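Local coordinates for protein listeriolysin O (PDB 4CDB) that binds cholesterol-containing host membranes and, after a major conformational change, inserts as an oligomeric pore that causes cytolysis, at residues A[274-280]-A[295-300]; A[281-287]-A[325-329]. All coordinates share one frame; numbering follows the deposited sequence.

Contact 1. Residues A[274-280]-A[295-300]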
loop_
_atom_site.group_PDB
_atom_site.type_symbol
_atom_site.label_atom_id
_atom_site.label_comp_id
_atom_site.label_asym_id
_atom_site.label_seq_id
_atom_site.Cartn_x
_atom_site.Cartn_y
_atom_site.Cartn_z
ATOM N N SER A 274 9.543 -11.832 8.866
ATOM C CA SER A 274 10.739 -11.426 8.135
ATOM C C SER A 274 10.732 -9.949 7.739
ATOM O O SER A 274 9.675 -9.331 7.610
ATOM C CB SER A 274 10.925 -12.295 6.891
ATOM O OG SER A 274 12.037 -11.858 6.130
ATOM N N THR A 275 11.924 -9.394 7.544
ATOM C CA THR A 275 12.072 -7.997 7.152
ATOM C C THR A 275 12.162 -7.863 5.633
ATOM O O THR A 275 12.393 -6.774 5.108
ATOM C CB THR A 275 13.325 -7.373 7.795
ATOM O OG1 THR A 275 13.378 -5.975 7.489
ATOM C CG2 THR A 275 14.582 -8.055 7.275
ATOM N N LYS A 276 11.974 -8.980 4.935
ATOM C CA LYS A 276 12.080 -9.010 3.480
ATOM C C LYS A 276 10.726 -9.163 2.793
ATOM O O LYS A 276 10.660 -9.353 1.577
ATOM C CB LYS A 276 12.999 -10.151 3.038
ATOM C CG LYS A 276 14.482 -9.868 3.185
ATOM C CD LYS A 276 15.303 -11.035 2.662
ATOM C CE LYS A 276 16.759 -10.649 2.464
ATOM N NZ LYS A 276 17.388 -10.166 3.722
ATOM N N VAL A 277 9.653 -9.079 3.574
ATOM C CA VAL A 277 8.301 -9.293 3.063
ATOM C C VAL A 277 7.945 -8.357 1.905
ATOM O O VAL A 277 7.361 -8.787 0.910
ATOM C CB VAL A 277 7.253 -9.180 4.191
ATOM C CG1 VAL A 277 5.845 -9.271 3.633
ATOM C CG2 VAL A 277 7.484 -10.269 5.227
ATOM N N LYS A 278 8.317 -7.086 2.032
ATOM C CA LYS A 278 8.079 -6.104 0.976
ATOM C C LYS A 278 8.746 -6.530 -0.331
ATOM O O LYS A 278 8.100 -6.580 -1.377
ATOM C CB LYS A 278 8.588 -4.723 1.400
ATOM C CG LYS A 278 8.325 -3.611 0.390
ATOM C CD LYS A 278 6.844 -3.262 0.313
ATOM C CE LYS A 278 6.600 -2.015 -0.530
ATOM N NZ LYS A 278 6.965 -2.207 -1.963
ATOM N N ALA A 279 10.036 -6.845 -0.258
ATOM C CA ALA A 279 10.792 -7.283 -1.429
ATOM C C ALA A 279 10.204 -8.562 -2.016
ATOM O O ALA A 279 10.154 -8.732 -3.234
ATOM C CB ALA A 279 12.253 -7.490 -1.068
ATOM N N ALA A 280 9.760 -9.456 -1.139
ATOM C CA ALA A 280 9.106 -10.686 -1.565
ATOM C C ALA A 280 7.804 -10.373 -2.295
ATOM O O ALA A 280 7.524 -10.942 -3.352
ATOM C CB ALA A 280 8.842 -11.582 -0.371
ATOM N N GLU A 295 14.639 -17.410 0.754
ATOM C CA GLU A 295 14.020 -16.595 1.795
ATOM C C GLU A 295 12.780 -15.891 1.248
ATOM O O GLU A 295 11.719 -15.901 1.872
ATOM C CB GLU A 295 15.016 -15.572 2.347
ATOM C CG GLU A 295 16.303 -15.430 1.536
ATOM C CD GLU A 295 16.111 -14.699 0.214
ATOM O OE1 GLU A 295 15.242 -15.108 -0.583
ATOM O OE2 GLU A 295 16.844 -13.718 -0.035
ATOM N N LEU A 296 12.925 -15.282 0.075
ATOM C CA LEU A 296 11.807 -14.642 -0.605
ATOM C C LEU A 296 10.835 -15.705 -1.098
ATOM O O LEU A 296 9.619 -15.519 -1.060
ATOM C CB LEU A 296 12.306 -13.804 -1.783
ATOM C CG LEU A 296 13.350 -12.721 -1.499
ATOM C CD1 LEU A 296 13.742 -12.013 -2.786
ATOM C CD2 LEU A 296 12.836 -11.725 -0.475
ATOM N N THR A 297 11.385 -16.825 -1.558
ATOM C CA THR A 297 10.586 -17.930 -2.072
ATOM C C THR A 297 9.725 -18.541 -0.967
ATOM O O THR A 297 8.601 -18.980 -1.214
ATOM C CB THR A 297 11.478 -19.023 -2.702
ATOM O OG1 THR A 297 12.373 -18.424 -3.649
ATOM C CG2 THR A 297 10.633 -20.073 -3.407
ATOM N N ASN A 298 10.253 -18.555 0.253
ATOM C CA ASN A 298 9.530 -19.110 1.393
ATOM C C ASN A 298 8.390 -18.202 1.843
ATOM O O ASN A 298 7.299 -18.675 2.157
ATOM C CB ASN A 298 10.481 -19.380 2.561
ATOM C CG ASN A 298 9.963 -20.453 3.499
ATOM O OD1 ASN A 298 9.211 -20.171 4.432
ATOM N ND2 ASN A 298 10.368 -21.696 3.257
ATOM N N ILE A 299 8.651 -16.899 1.878
ATOM C CA ILE A 299 7.628 -15.923 2.236
ATOM C C ILE A 299 6.447 -16.014 1.273
ATOM O O ILE A 299 5.293 -16.078 1.696
ATOM C CB ILE A 299 8.191 -14.485 2.247
ATOM C CG1 ILE A 299 9.246 -14.336 3.344
ATOM C CG2 ILE A 299 7.074 -13.469 2.447
ATOM C CD1 ILE A 299 9.817 -12.937 3.458
ATOM N N ILE A 300 6.752 -16.043 -0.023
ATOM C CA ILE A 300 5.735 -16.137 -1.069
ATOM C C ILE A 300 4.902 -17.412 -0.948
ATOM O O ILE A 300 3.679 -17.378 -1.100
ATOM C CB ILE A 300 6.368 -16.041 -2.478
ATOM C CG1 ILE A 300 6.964 -14.649 -2.685
ATOM C CG2 ILE A 300 5.343 -16.343 -3.565
ATOM C CD1 ILE A 300 7.563 -14.431 -4.052
#

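Contact 2. Residues A[281-287]-A[325-329]. With NA (sodium ion), chain Q.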
loop_
_atom_site.group_PDB
_atom_site.type_symbol
_atom_site.label_atom_id
_atom_site.label_comp_id
_atom_site.label_asym_id
_atom_site.label_seq_id
_atom_site.Cartn_x
_atom_site.Cartn_y
_atom_site.Cartn_z
ATOM N N PHE A 281 7.015 -9.470 -1.719
ATOM C CA PHE A 281 5.765 -9.029 -2.328
ATOM C C PHE A 281 6.021 -8.378 -3.684
ATOM O O PHE A 281 5.289 -8.620 -4.643
ATOM C CB PHE A 281 5.034 -8.043 -1.410
ATOM C CG PHE A 281 4.285 -8.696 -0.278
ATOM C CD1 PHE A 281 4.175 -10.075 -0.196
ATOM C CD2 PHE A 281 3.678 -7.923 0.699
ATOM C CE1 PHE A 281 3.479 -10.671 0.844
ATOM C CE2 PHE A 281 2.981 -8.511 1.741
ATOM C CZ PHE A 281 2.881 -9.888 1.813
ATOM N N ASP A 282 7.062 -7.554 -3.756
ATOM C CA ASP A 282 7.415 -6.858 -4.990
ATOM C C ASP A 282 7.729 -7.828 -6.130
ATOM O O ASP A 282 7.384 -7.575 -7.285
ATOM C CB ASP A 282 8.606 -5.919 -4.764
ATOM C CG ASP A 282 8.290 -4.795 -3.794
ATOM O OD1 ASP A 282 7.109 -4.398 -3.702
ATOM O OD2 ASP A 282 9.226 -4.306 -3.125
ATOM N N ALA A 283 8.380 -8.937 -5.794
ATOM C CA ALA A 283 8.786 -9.927 -6.787
ATOM C C ALA A 283 7.598 -10.736 -7.303
ATOM O O ALA A 283 7.511 -11.035 -8.494
ATOM C CB ALA A 283 9.849 -10.853 -6.208
ATOM N N ALA A 284 6.683 -11.080 -6.404
ATOM C CA ALA A 284 5.512 -11.873 -6.768
ATOM C C ALA A 284 4.543 -11.092 -7.652
ATOM O O ALA A 284 3.667 -11.671 -8.295
ATOM C CB ALA A 284 4.805 -12.370 -5.521
ATOM N N VAL A 285 4.711 -9.775 -7.682
ATOM C CA VAL A 285 3.849 -8.902 -8.466
ATOM C C VAL A 285 4.448 -8.590 -9.840
ATOM O O VAL A 285 3.740 -8.575 -10.849
ATOM C CB VAL A 285 3.568 -7.584 -7.707
ATOM C CG1 VAL A 285 3.031 -6.515 -8.643
ATOM C CG2 VAL A 285 2.602 -7.834 -6.558
ATOM N N SER A 286 5.758 -8.368 -9.877
ATOM C CA SER A 286 6.421 -7.880 -11.085
ATOM C C SER A 286 6.798 -8.960 -12.104
ATOM O O SER A 286 7.157 -8.643 -13.238
ATOM C CB SER A 286 7.664 -7.068 -10.709
ATOM O OG SER A 286 8.561 -7.841 -9.932
ATOM N N GLY A 287 6.720 -10.226 -11.707
ATOM C CA GLY A 287 7.136 -11.313 -12.578
ATOM C C GLY A 287 8.627 -11.552 -12.469
ATOM O O GLY A 287 9.198 -12.388 -13.170
ATOM N N LEU A 325 -0.080 -16.315 -3.101
ATOM C CA LEU A 325 0.727 -15.296 -3.775
ATOM C C LEU A 325 1.386 -15.781 -5.066
ATOM O O LEU A 325 1.591 -15.000 -5.996
ATOM C CB LEU A 325 1.797 -14.744 -2.831
ATOM C CG LEU A 325 1.829 -13.228 -2.622
ATOM C CD1 LEU A 325 3.191 -12.800 -2.108
ATOM C CD2 LEU A 325 1.478 -12.478 -3.898
ATOM N N GLY A 326 1.718 -17.067 -5.122
ATOM C CA GLY A 326 2.338 -17.632 -6.306
ATOM C C GLY A 326 1.399 -17.670 -7.496
ATOM O O GLY A 326 1.839 -17.772 -8.643
ATOM N N ASP A 327 0.101 -17.578 -7.223
ATOM C CA ASP A 327 -0.913 -17.691 -8.266
ATOM C C ASP A 327 -1.336 -16.336 -8.832
ATOM O O ASP A 327 -2.315 -16.246 -9.574
ATOM C CB ASP A 327 -2.133 -18.447 -7.739
ATOM C CG ASP A 327 -1.756 -19.731 -7.026
ATOM O OD1 ASP A 327 -0.701 -20.312 -7.361
ATOM O OD2 ASP A 327 -2.513 -20.159 -6.129
ATOM N N LEU A 328 -0.602 -15.283 -8.485
ATOM C CA LEU A 328 -0.836 -13.977 -9.089
ATOM C C LEU A 328 -0.243 -13.946 -10.491
ATOM O O LEU A 328 0.020 -14.996 -11.079
ATOM C CB LEU A 328 -0.256 -12.847 -8.236
ATOM C CG LEU A 328 -1.209 -12.214 -7.221
ATOM C CD1 LEU A 328 -0.632 -10.914 -6.687
ATOM C CD2 LEU A 328 -2.556 -11.963 -7.869
ATOM N N ARG A 329 -0.050 -12.742 -11.026
ATOM C CA ARG A 329 0.463 -12.552 -12.386
ATOM C C ARG A 329 -0.463 -13.125 -13.462
ATOM O O ARG A 329 -0.144 -13.090 -14.650
ATOM C CB ARG A 329 1.879 -13.122 -12.528
ATOM C CG ARG A 329 2.951 -12.301 -11.834
ATOM C CD ARG A 329 3.678 -11.418 -12.828
ATOM N NE ARG A 329 2.811 -10.400 -13.412
ATOM C CZ ARG A 329 3.083 -9.749 -14.537
ATOM N NH1 ARG A 329 4.197 -10.015 -15.207
ATOM N NH2 ARG A 329 2.240 -8.835 -14.997
HETATM NA NA NA Q . 4.380 -5.003 -3.471
HETATM O O HOH W 1 2.657 -14.295 -8.175
#

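Contact 1. Residues A[274-280]-A[295-300]
I299 points at the start of helix 277-286 and meets it with both branches. With CG1 beside the backbone N (chi1 -65°) and CG2 anti to it, the two branches diverge. CD1 settles beside S274, 3.6 Å from S274 OG, and also touches V277 CG2 at 4.0 Å, where the two side chains cross at about a right angle. The other branch, I299 CG2, packs on the methyl of A280, CB to CG2 3.8 Å. A280 lies at the closest approach of the backbones, its CA 4.9 Å from L296 CA. Both segments fall in stretches that are largely helical here and that, as in the cholesterol-dependent cytolysins, refold into membrane-spanning beta-strands of the pore. L296 lays CD2 against K276 and A280, 3.9 Å from K276 CB, with the K276 and L296 chains roughly perpendicular. I300 reaches back to the A280 carbonyl, its CD1 3.6 Å from A280 O. K276 CE runs 4.0 Å from E295 OE2, while K276 NZ stays 5.2 Å from E295 OE2, too far for a salt bridge. K276 is the N-cap residue, and its backbone N is held by S274 OG in an ST turn.

Contact 2. Residues A[281-287]-A[325-329]
R329 lies across the C-terminal end of helix 277-286 and passes its carbonyls one after another. From CB, which heads for the helix, the chain goes on to CG, 3.7 Å from A284 O. CD then meets the last turn, 3.5 Å from G287 N. Bends at chi2 (-100°) and chi3 (65°) keep the rest of the chain along the helix end: NE comes 3.3 Å from V285 O, but at an angle too poor for a hydrogen bond, CZ stays near the same oxygen, and NH1 lies obliquely 3.8 Å from S286 O. No hydrogen bond links the two segments directly, although a positive group beside these carbonyls probably suits the negative end of the helix dipole. The helix ends at S286, and G287 leaves helical angles with a phi of 85°. Within the last turn, D282 O accepts both S286 N and S286 OG, which reach it from opposite faces of its plane. A water donates to both A284 O and L325 O and so bridges the two backbones. Further in, L325 straddles A284 and F281: CD2 rests 3.7 Å from A284 CB, and CD1 lies 3.5 Å from F281 CD1, the two side chains crossing at about a right angle. On another side of the helix, D282 OD1 coordinates a sodium ion at 2.8 Å, in a site that includes E209. K278 NZ is hydrogen-bonded to the same carboxylate oxygen. The contact thus sets the latter half of helix 277-286 against the loop after strand 319-324. F281 and L325 both reach L268 of strand 262-270, L328 touches F305 of strand 303-310, V285 touches I211 of strand 207-222, and A284 and L325 also meet I300 of helix 294-301.

In the fold
Along the chain, 274-280 and 281-287 form one continuous run through helix 277-286, followed by 295-300 and then 325-329. Contact 1 closes a short connection of 14 residues, pairing the start of this helix with helix 294-301. Contact 2 closes a longer one of 37 residues that includes helix 294-301 and strands 303-310 and 319-324. Because each opens before the other closes, the two cross. Their centres lie 11 Å apart, and I300 joins them, with CD1 3.7 Å from A284 CB and its backbone O 3.7 Å from L325 CB. Helix 294-301 packs on the start of helix 277-286, and the loop after strand 319-324 on its later part.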